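PDB 3TPA: heme-binding protein A from Haemophilus parasuis 29755, which probably serves as a periplasmic solute-binding protein of an ABC importer, in a family that binds glutathione despite the heme-binding name. Local coordinates for residues A[113-118]-A[178-183]; A[327-332]-A[468-473]. The protein carries 1 engineered substitution. All blocks are in the same frame, centred on the assembly; numbering follows the deposited sequence. Where two conformers were deposited one is given.

Overall arrangement
Contact 1 (113-118 with 178-183) and contact 2 (327-332 with 468-473) lie on opposite sides of the chain's centre, their centres about 48 Å apart and their nearest atoms about 32 Å apart. Both segments of contact 1 precede those of contact 2 in the chain. Contact 1 joins the loop after helix 94-105 to the turn and short helix of 178-183. Contact 2 lays the connection between strand 310-312 and helix 335-344 against helix 458-475, which runs on into strand 478-491 of the six-stranded mixed sheet. They probably belong to different lobes of the two-lobed fold common to family 5 solute-binding proteins, so each probably holds together parts of a single lobe.

Contact 1. Residues A[113-118]-A[178-183]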
ATOM      1  N   ASN A 113       1.188   4.605 -25.063  1.00 31.65           N
ATOM      2  CA  ASN A 113       0.066   5.558 -25.037  1.00 28.98           C
ATOM      3  C   ASN A 113      -1.259   4.935 -25.408  1.00 29.81           C
ATOM      4  O   ASN A 113      -2.250   5.626 -25.619  1.00 30.39           O
ATOM      5  CB  ASN A 113       0.327   6.726 -25.983  1.00 33.60           C
ATOM      6  CG  ASN A 113       1.447   7.603 -25.510  1.00 32.70           C
ATOM      7  OD1 ASN A 113       1.515   7.948 -24.331  1.00 30.72           O
ATOM      8  ND2 ASN A 113       2.348   7.958 -26.418  1.00 29.20           N
ATOM      9  N   VAL A 114      -1.273   3.620 -25.514  1.00 28.10           N
ATOM     10  CA  VAL A 114      -2.515   2.930 -25.762  1.00 30.65           C
ATOM     11  C   VAL A 114      -3.389   3.138 -24.527  1.00 29.41           C
ATOM     12  O   VAL A 114      -2.899   3.112 -23.398  1.00 32.78           O
ATOM     13  CB  VAL A 114      -2.268   1.449 -26.090  1.00 27.21           C
ATOM     14  CG1 VAL A 114      -3.544   0.656 -26.008  1.00 30.88           C
ATOM     15  CG2 VAL A 114      -1.663   1.333 -27.480  1.00 28.02           C
ATOM     16  N   SER A 115      -4.667   3.412 -24.767  1.00 28.28           N
ATOM     17  CA  SER A 115      -5.615   3.729 -23.705  1.00 31.14           C
ATOM     18  C   SER A 115      -5.277   5.026 -22.996  1.00 35.93           C
ATOM     19  O   SER A 115      -5.762   5.276 -21.897  1.00 38.06           O
ATOM     20  CB  SER A 115      -5.692   2.589 -22.688  1.00 29.84           C
ATOM     21  OG  SER A 115      -6.317   1.450 -23.259  1.00 28.11           O
ATOM     22  N   ALA A 116      -4.449   5.858 -23.618  1.00 37.91           N
ATOM     23  CA  ALA A 116      -4.070   7.109 -22.981  1.00 38.75           C
ATOM     24  C   ALA A 116      -3.564   6.769 -21.590  1.00 41.28           C
ATOM     25  O   ALA A 116      -3.781   7.509 -20.630  1.00 39.91           O
ATOM     26  CB  ALA A 116      -5.271   8.051 -22.904  1.00 40.08           C
ATOM     27  N   GLY A 117      -2.885   5.630 -21.500  1.00 42.93           N
ATOM     28  CA  GLY A 117      -2.460   5.083 -20.225  1.00 41.68           C
ATOM     29  C   GLY A 117      -1.416   5.907 -19.493  1.00 33.58           C
ATOM     30  O   GLY A 117      -0.571   6.553 -20.113  1.00 33.13           O
ATOM     31  N   THR A 118      -1.486   5.859 -18.163  1.00 28.65           N
ATOM     32  CA  THR A 118      -0.554   6.545 -17.273  1.00 24.65           C
ATOM     33  C   THR A 118      -0.008   5.521 -16.289  1.00 26.56           C
ATOM     34  O   THR A 118      -0.773   4.782 -15.668  1.00 26.70           O
ATOM     35  CB  THR A 118      -1.289   7.589 -16.465  1.00 35.31           C
ATOM     36  OG1 THR A 118      -2.482   6.993 -15.955  1.00 43.38           O
ATOM     37  CG2 THR A 118      -1.685   8.777 -17.343  1.00 36.22           C
ATOM     38  N   LYS A 178      -7.075  -2.573 -32.824  1.00 40.00           N
ATOM     39  CA  LYS A 178      -7.764  -2.319 -31.552  1.00 43.90           C
ATOM     40  C   LYS A 178      -6.929  -2.676 -30.306  1.00 39.02           C
ATOM     41  O   LYS A 178      -7.304  -3.553 -29.519  1.00 35.11           O
ATOM     42  CB  LYS A 178      -9.133  -3.018 -31.523  1.00 49.77           C
ATOM     43  CG  LYS A 178      -9.122  -4.456 -32.019  1.00 56.19           C
ATOM     44  CD  LYS A 178     -10.477  -5.116 -31.810  1.00 64.92           C
ATOM     45  CE  LYS A 178     -10.570  -6.463 -32.520  1.00 65.80           C
ATOM     46  NZ  LYS A 178      -9.644  -7.495 -31.970  1.00 61.59           N
ATOM     47  N   PRO A 179      -5.798  -1.976 -30.117  1.00 38.65           N
ATOM     48  CA  PRO A 179      -4.885  -2.266 -29.004  1.00 32.49           C
ATOM     49  C   PRO A 179      -5.547  -1.979 -27.663  1.00 34.54           C
ATOM     50  O   PRO A 179      -5.138  -2.545 -26.639  1.00 32.43           O
ATOM     51  CB  PRO A 179      -3.718  -1.298 -29.242  1.00 28.56           C
ATOM     52  CG  PRO A 179      -4.306  -0.190 -30.044  1.00 33.65           C
ATOM     53  CD  PRO A 179      -5.326  -0.846 -30.937  1.00 37.98           C
ATOM     54  N   GLU A 180      -6.552  -1.110 -27.667  1.00 24.94           N
ATOM     55  CA  GLU A 180      -7.271  -0.787 -26.438  1.00 27.63           C
ATOM     56  C   GLU A 180      -7.844  -2.036 -25.792  1.00 23.42           C
ATOM     57  O   GLU A 180      -7.991  -2.116 -24.582  1.00 28.80           O
ATOM     58  CB  GLU A 180      -8.392   0.225 -26.699  1.00 31.10           C
ATOM     59  CG  GLU A 180      -7.926   1.671 -26.662  1.00 42.53           C
ATOM     60  CD  GLU A 180      -7.060   2.034 -27.854  1.00 55.59           C
ATOM     61  OE1 GLU A 180      -7.266   1.451 -28.948  1.00 50.47           O
ATOM     62  OE2 GLU A 180      -6.178   2.909 -27.698  1.00 57.77           O
ATOM     63  N   THR A 181      -8.153  -3.024 -26.612  1.00 24.17           N
ATOM     64  CA  THR A 181      -8.780  -4.233 -26.115  1.00 26.98           C
ATOM     65  C   THR A 181      -7.893  -4.925 -25.078  1.00 27.72           C
ATOM     66  O   THR A 181      -8.384  -5.674 -24.234  1.00 21.26           O
ATOM     67  CB  THR A 181      -9.126  -5.189 -27.253  1.00 30.68           C
ATOM     68  OG1 THR A 181     -10.062  -4.552 -28.128  1.00 39.20           O
ATOM     69  CG2 THR A 181      -9.750  -6.457 -26.720  1.00 37.26           C
ATOM     70  N   LEU A 182      -6.588  -4.669 -25.149  1.00 22.51           N
ATOM     71  CA  LEU A 182      -5.638  -5.283 -24.229  1.00 16.42           C
ATOM     72  C   LEU A 182      -5.988  -4.868 -22.815  1.00 25.16           C
ATOM     73  O   LEU A 182      -5.883  -5.657 -21.877  1.00 22.85           O
ATOM     74  CB  LEU A 182      -4.198  -4.851 -24.548  1.00 18.59           C
ATOM     75  CG  LEU A 182      -3.067  -5.591 -23.814  1.00 23.79           C
ATOM     76  CD1 LEU A 182      -2.874  -7.015 -24.325  1.00 20.45           C
ATOM     77  CD2 LEU A 182      -1.774  -4.822 -23.930  1.00 20.17           C
ATOM     78  N   ASP A 183      -6.423  -3.624 -22.668  1.00 22.88           N
ATOM     79  CA  ASP A 183      -6.721  -3.086 -21.349  1.00 26.17           C
ATOM     80  C   ASP A 183      -8.166  -3.348 -20.909  1.00 27.37           C
ATOM     81  O   ASP A 183      -8.453  -3.400 -19.721  1.00 29.76           O
ATOM     82  CB  ASP A 183      -6.417  -1.588 -21.316  1.00 24.27           C
ATOM     83  CG  ASP A 183      -4.962  -1.293 -21.549  1.00 27.99           C
ATOM     84  OD1 ASP A 183      -4.122  -1.931 -20.882  1.00 24.94           O
ATOM     85  OD2 ASP A 183      -4.656  -0.440 -22.410  1.00 30.17           O
TER
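Ser115 and Asp183 meet through a short hydrogen bond, from the serine OG to OD2 of the aspartate at 2.7 Å. The hydroxyl reaches the carboxylate on its anti side, 17° out of the carboxylate plane. Beside it the backbone of the same serine is held less firmly: Ser115 N donates to Glu180 OE2 at 3.3 Å, a weak bond although nearly straight at 164°. Ser115 thus meets two carboxylates, one with its side chain and one with its main chain.

Val114 supplies the apolar half. Its CG1, anti to the backbone N (chi1 166°), comes within 3.6 Å of Pro179 O, while CG2 packs against Pro179 CB at 3.8 Å. The same CG1 lies 3.9 Å from Asp183 OD2, so this methyl borders the polar pair as well as the proline.

Behind these groups, a type I turn from Lys178 to Thr181, closed by Thr181 N to Lys178 O, and the helical residues after it present Pro179 and Asp183 to 113-118, while the bent chain of Glu180 brings its carboxylate near. The carbonyl touched by the valine methyl, Pro179 O, also accepts from Leu182 N at 3.0 Å, the next bond along. On the other segment, a bond from Ala116 N to Asn113 O, also 3.0 Å, folds the chain around Val114 and Ser115. In the second shell Arg103, on helix 94-105, forms a salt bridge to Asp183 OD1, which also bonds to Ser22 OG, and gives a weak hydrogen bond to Val114 O.

Asp183 therefore uses both carboxylate oxygens, OD2 for Ser115 and OD1 for Ser22 and Arg103. Such a setting would be expected to stabilise its ionised form, and the arginine, linked to both segments, probably offsets much of the buried negative charge.

Contact 2. Residues A[327-332]-A[468-473]; sequences HLPQYE and AVEIFQ
Gln473 reaches Pro329 because its CG stands anti to the backbone N (chi1 -170°) and its chain then bends at chi2 (71°), carrying CD over to the loop. Its NE2 donates to Pro329 O at 3.2 Å, the acceptor lying near the plane of the amide and the donor in the plane of the carbonyl. A water at 3.2 Å also accepts from this NE2, which gives the buried amide nitrogen a second partner.

Tyr331 closes the other flank. Its OH donates to Gln473 O at 2.7 Å, and that oxygen lies in the ring plane, at the edge. The position four residues on is Pro477, which has no N-H, so this carbonyl cannot receive the regular helical bond; the tyrosine serves it instead. Gln473 is therefore gripped at both its side chain and its main chain.

Leu328 fills the apolar side. Its CD2 meets Val469 CG1 at 3.6 Å, the two side chains crossing at about a right angle, and its CD1 rests 3.9 Å from Gln473 CB. The carbonyl of Leu328 is taken by Gln330 NE2 at 3.0 Å in an almost straight bond (175°) that comes from above the carbonyl plane; Gln330 NE2 also bonds to Thr314 O.

The Tyr331 ring meets His293 and, edge-to-face, His294 at the end of helix 286-294. Helix 458-475 lies between this loop and helix 443-453: Val469 and Gln473 face the loop, while Ala468, Ile471 and Phe472 touch Phe445 of helix 443-453, and Phe472 also packs on Ile478 and Pro480 of strand 478-491.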
ATOM      1  N   HIS A 327      10.192  -2.866  21.750  1.00 27.78           N
ATOM      2  CA  HIS A 327      10.610  -2.201  22.980  1.00 28.04           C
ATOM      3  C   HIS A 327      11.201  -0.816  22.713  1.00 28.73           C
ATOM      4  O   HIS A 327      11.950  -0.275  23.528  1.00 31.04           O
ATOM      5  CB  HIS A 327      11.592  -3.084  23.763  1.00 30.41           C
ATOM      6  CG  HIS A 327      12.704  -3.637  22.929  1.00 46.22           C
ATOM      7  ND1 HIS A 327      13.860  -2.930  22.671  1.00 54.94           N
ATOM      8  CD2 HIS A 327      12.835  -4.825  22.290  1.00 55.39           C
ATOM      9  CE1 HIS A 327      14.658  -3.657  21.905  1.00 56.29           C
ATOM     10  NE2 HIS A 327      14.059  -4.809  21.655  1.00 56.96           N
ATOM     11  N   LEU A 328      10.870  -0.251  21.559  1.00 21.26           N
ATOM     12  CA  LEU A 328      11.217   1.137  21.277  1.00 21.14           C
ATOM     13  C   LEU A 328      10.710   2.012  22.424  1.00 29.58           C
ATOM     14  O   LEU A 328       9.528   1.954  22.777  1.00 28.91           O
ATOM     15  CB  LEU A 328      10.570   1.581  19.966  1.00 15.58           C
ATOM     16  CG  LEU A 328      11.003   2.941  19.414  1.00 20.25           C
ATOM     17  CD1 LEU A 328      12.538   2.992  19.149  1.00 16.96           C
ATOM     18  CD2 LEU A 328      10.224   3.251  18.142  1.00 17.24           C
ATOM     19  N   PRO A 329      11.599   2.827  23.010  1.00 26.84           N
ATOM     20  CA  PRO A 329      11.181   3.690  24.122  1.00 22.03           C
ATOM     21  C   PRO A 329      10.117   4.677  23.664  1.00 18.40           C
ATOM     22  O   PRO A 329      10.184   5.174  22.541  1.00 21.68           O
ATOM     23  CB  PRO A 329      12.474   4.425  24.501  1.00 24.11           C
ATOM     24  CG  PRO A 329      13.581   3.548  23.988  1.00 27.18           C
ATOM     25  CD  PRO A 329      13.041   2.955  22.720  1.00 27.06           C
ATOM     26  N   GLN A 330       9.137   4.940  24.523  1.00 20.11           N
ATOM     27  CA  GLN A 330       8.010   5.807  24.194  1.00 17.92           C
ATOM     28  C   GLN A 330       8.019   7.067  25.053  1.00 25.58           C
ATOM     29  O   GLN A 330       8.528   7.069  26.193  1.00 20.69           O
ATOM     30  CB  GLN A 330       6.681   5.073  24.416  1.00 21.62           C
ATOM     31  CG  GLN A 330       6.499   3.851  23.530  1.00 24.60           C
ATOM     32  CD  GLN A 330       6.516   4.212  22.059  1.00 29.61           C
ATOM     33  OE1 GLN A 330       5.668   4.968  21.587  1.00 27.31           O
ATOM     34  NE2 GLN A 330       7.496   3.688  21.331  1.00 26.60           N
ATOM     35  N   TYR A 331       7.455   8.140  24.511  1.00 20.01           N
ATOM     36  CA  TYR A 331       7.237   9.341  25.304  1.00 21.38           C
ATOM     37  C   TYR A 331       5.818   9.258  25.842  1.00 23.66           C
ATOM     38  O   TYR A 331       4.880   9.739  25.213  1.00 24.52           O
ATOM     39  CB  TYR A 331       7.428  10.608  24.465  1.00 17.66           C
ATOM     40  CG  TYR A 331       8.807  10.733  23.828  1.00 20.08           C
ATOM     41  CD1 TYR A 331       9.890  11.240  24.539  1.00 21.79           C
ATOM     42  CD2 TYR A 331       9.021  10.337  22.515  1.00 14.23           C
ATOM     43  CE1 TYR A 331      11.153  11.347  23.945  1.00 18.93           C
ATOM     44  CE2 TYR A 331      10.249  10.451  21.932  1.00 19.02           C
ATOM     45  CZ  TYR A 331      11.314  10.945  22.647  1.00 13.66           C
ATOM     46  OH  TYR A 331      12.524  11.044  22.022  1.00 16.72           O
ATOM     47  N   GLU A 332       5.653   8.629  26.999  1.00 20.89           N
ATOM     48  CA  GLU A 332       4.317   8.402  27.541  1.00 20.88           C
ATOM     49  C   GLU A 332       3.554   9.706  27.738  1.00 22.59           C
ATOM     50  O   GLU A 332       4.157  10.747  27.967  1.00 20.39           O
ATOM     51  CB  GLU A 332       4.402   7.635  28.863  1.00 26.33           C
ATOM     52  CG  GLU A 332       4.845   8.476  30.055  1.00 41.17           C
ATOM     53  CD  GLU A 332       6.347   8.751  30.093  1.00 46.49           C
ATOM     54  OE1 GLU A 332       7.120   8.214  29.257  1.00 36.25           O
ATOM     55  OE2 GLU A 332       6.754   9.525  30.982  1.00 51.54           O
ATOM     56  N   ALA A 468      18.241   2.630  12.981  1.00 11.20           N
ATOM     57  CA  ALA A 468      17.748   3.884  12.384  1.00 11.97           C
ATOM     58  C   ALA A 468      16.521   4.427  13.111  1.00 17.50           C
ATOM     59  O   ALA A 468      16.418   5.624  13.369  1.00 15.15           O
ATOM     60  CB  ALA A 468      17.414   3.681  10.908  1.00 13.46           C
ATOM     61  N   VAL A 469      15.578   3.542  13.425  1.00 16.45           N
ATOM     62  CA  VAL A 469      14.355   3.969  14.107  1.00 12.32           C
ATOM     63  C   VAL A 469      14.649   4.502  15.523  1.00 10.38           C
ATOM     64  O   VAL A 469      14.040   5.454  15.962  1.00 15.47           O
ATOM     65  CB  VAL A 469      13.287   2.850  14.122  1.00 14.29           C
ATOM     66  CG1 VAL A 469      12.175   3.183  15.101  1.00 12.31           C
ATOM     67  CG2 VAL A 469      12.726   2.670  12.721  1.00 16.05           C
ATOM     68  N   GLU A 470      15.618   3.927  16.227  1.00 14.83           N
ATOM     69  CA  GLU A 470      15.976   4.435  17.555  0.52 18.54           C
ATOM     70  C   GLU A 470      16.502   5.872  17.472  1.00 19.59           C
ATOM     71  O   GLU A 470      16.223   6.704  18.338  1.00 17.68           O
ATOM     72  CB  GLU A 470      17.001   3.516  18.230  0.52 17.15           C
ATOM     73  CG  GLU A 470      16.434   2.168  18.675  0.52 22.32           C
ATOM     74  CD  GLU A 470      16.104   2.116  20.163  0.52 22.97           C
ATOM     75  OE1 GLU A 470      16.121   3.171  20.831  0.52 24.90           O
ATOM     76  OE2 GLU A 470      15.825   1.007  20.671  0.52 25.10           O
ATOM     77  N   ILE A 471      17.256   6.174  16.422  1.00 17.13           N
ATOM     78  CA  ILE A 471      17.756   7.536  16.226  1.00 14.12           C
ATOM     79  C   ILE A 471      16.606   8.496  15.913  1.00 13.59           C
ATOM     80  O   ILE A 471      16.479   9.579  16.515  1.00 14.13           O
ATOM     81  CB  ILE A 471      18.814   7.608  15.102  1.00 19.06           C
ATOM     82  CG1 ILE A 471      20.111   6.908  15.529  1.00 16.21           C
ATOM     83  CG2 ILE A 471      19.082   9.064  14.702  1.00 13.70           C
ATOM     84  CD1 ILE A 471      21.110   6.696  14.380  1.00 14.62           C
ATOM     85  N   PHE A 472      15.766   8.098  14.969  1.00 11.54           N
ATOM     86  CA  PHE A 472      14.537   8.858  14.690  1.00 12.96           C
ATOM     87  C   PHE A 472      13.722   9.125  15.969  1.00 14.62           C
ATOM     88  O   PHE A 472      13.304  10.250  16.230  1.00 17.68           O
ATOM     89  CB  PHE A 472      13.657   8.131  13.668  1.00  9.51           C
ATOM     90  CG  PHE A 472      12.189   8.396  13.854  1.00 12.91           C
ATOM     91  CD1 PHE A 472      11.622   9.594  13.427  1.00  9.96           C
ATOM     92  CD2 PHE A 472      11.376   7.460  14.497  1.00 10.00           C
ATOM     93  CE1 PHE A 472      10.243   9.835  13.615  1.00 11.39           C
ATOM     94  CE2 PHE A 472      10.025   7.701  14.702  1.00  8.28           C
ATOM     95  CZ  PHE A 472       9.456   8.888  14.258  1.00 11.12           C
ATOM     96  N   GLN A 473      13.496   8.091  16.770  1.00 14.87           N
ATOM     97  CA  GLN A 473      12.670   8.246  17.980  1.00 13.44           C
ATOM     98  C   GLN A 473      13.278   9.227  18.986  1.00 18.80           C
ATOM     99  O   GLN A 473      12.573  10.054  19.543  1.00 19.92           O
ATOM    100  CB  GLN A 473      12.394   6.887  18.641  1.00 12.99           C
ATOM    101  CG  GLN A 473      11.344   6.926  19.782  1.00 14.86           C
ATOM    102  CD  GLN A 473       9.902   7.163  19.294  1.00 20.64           C
ATOM    103  OE1 GLN A 473       9.675   7.621  18.180  1.00 22.28           O
ATOM    104  NE2 GLN A 473       8.931   6.836  20.136  1.00 15.27           N
TER
HETATM  105  O   HOH W   1       5.969   6.751  18.959  1.00 15.61           O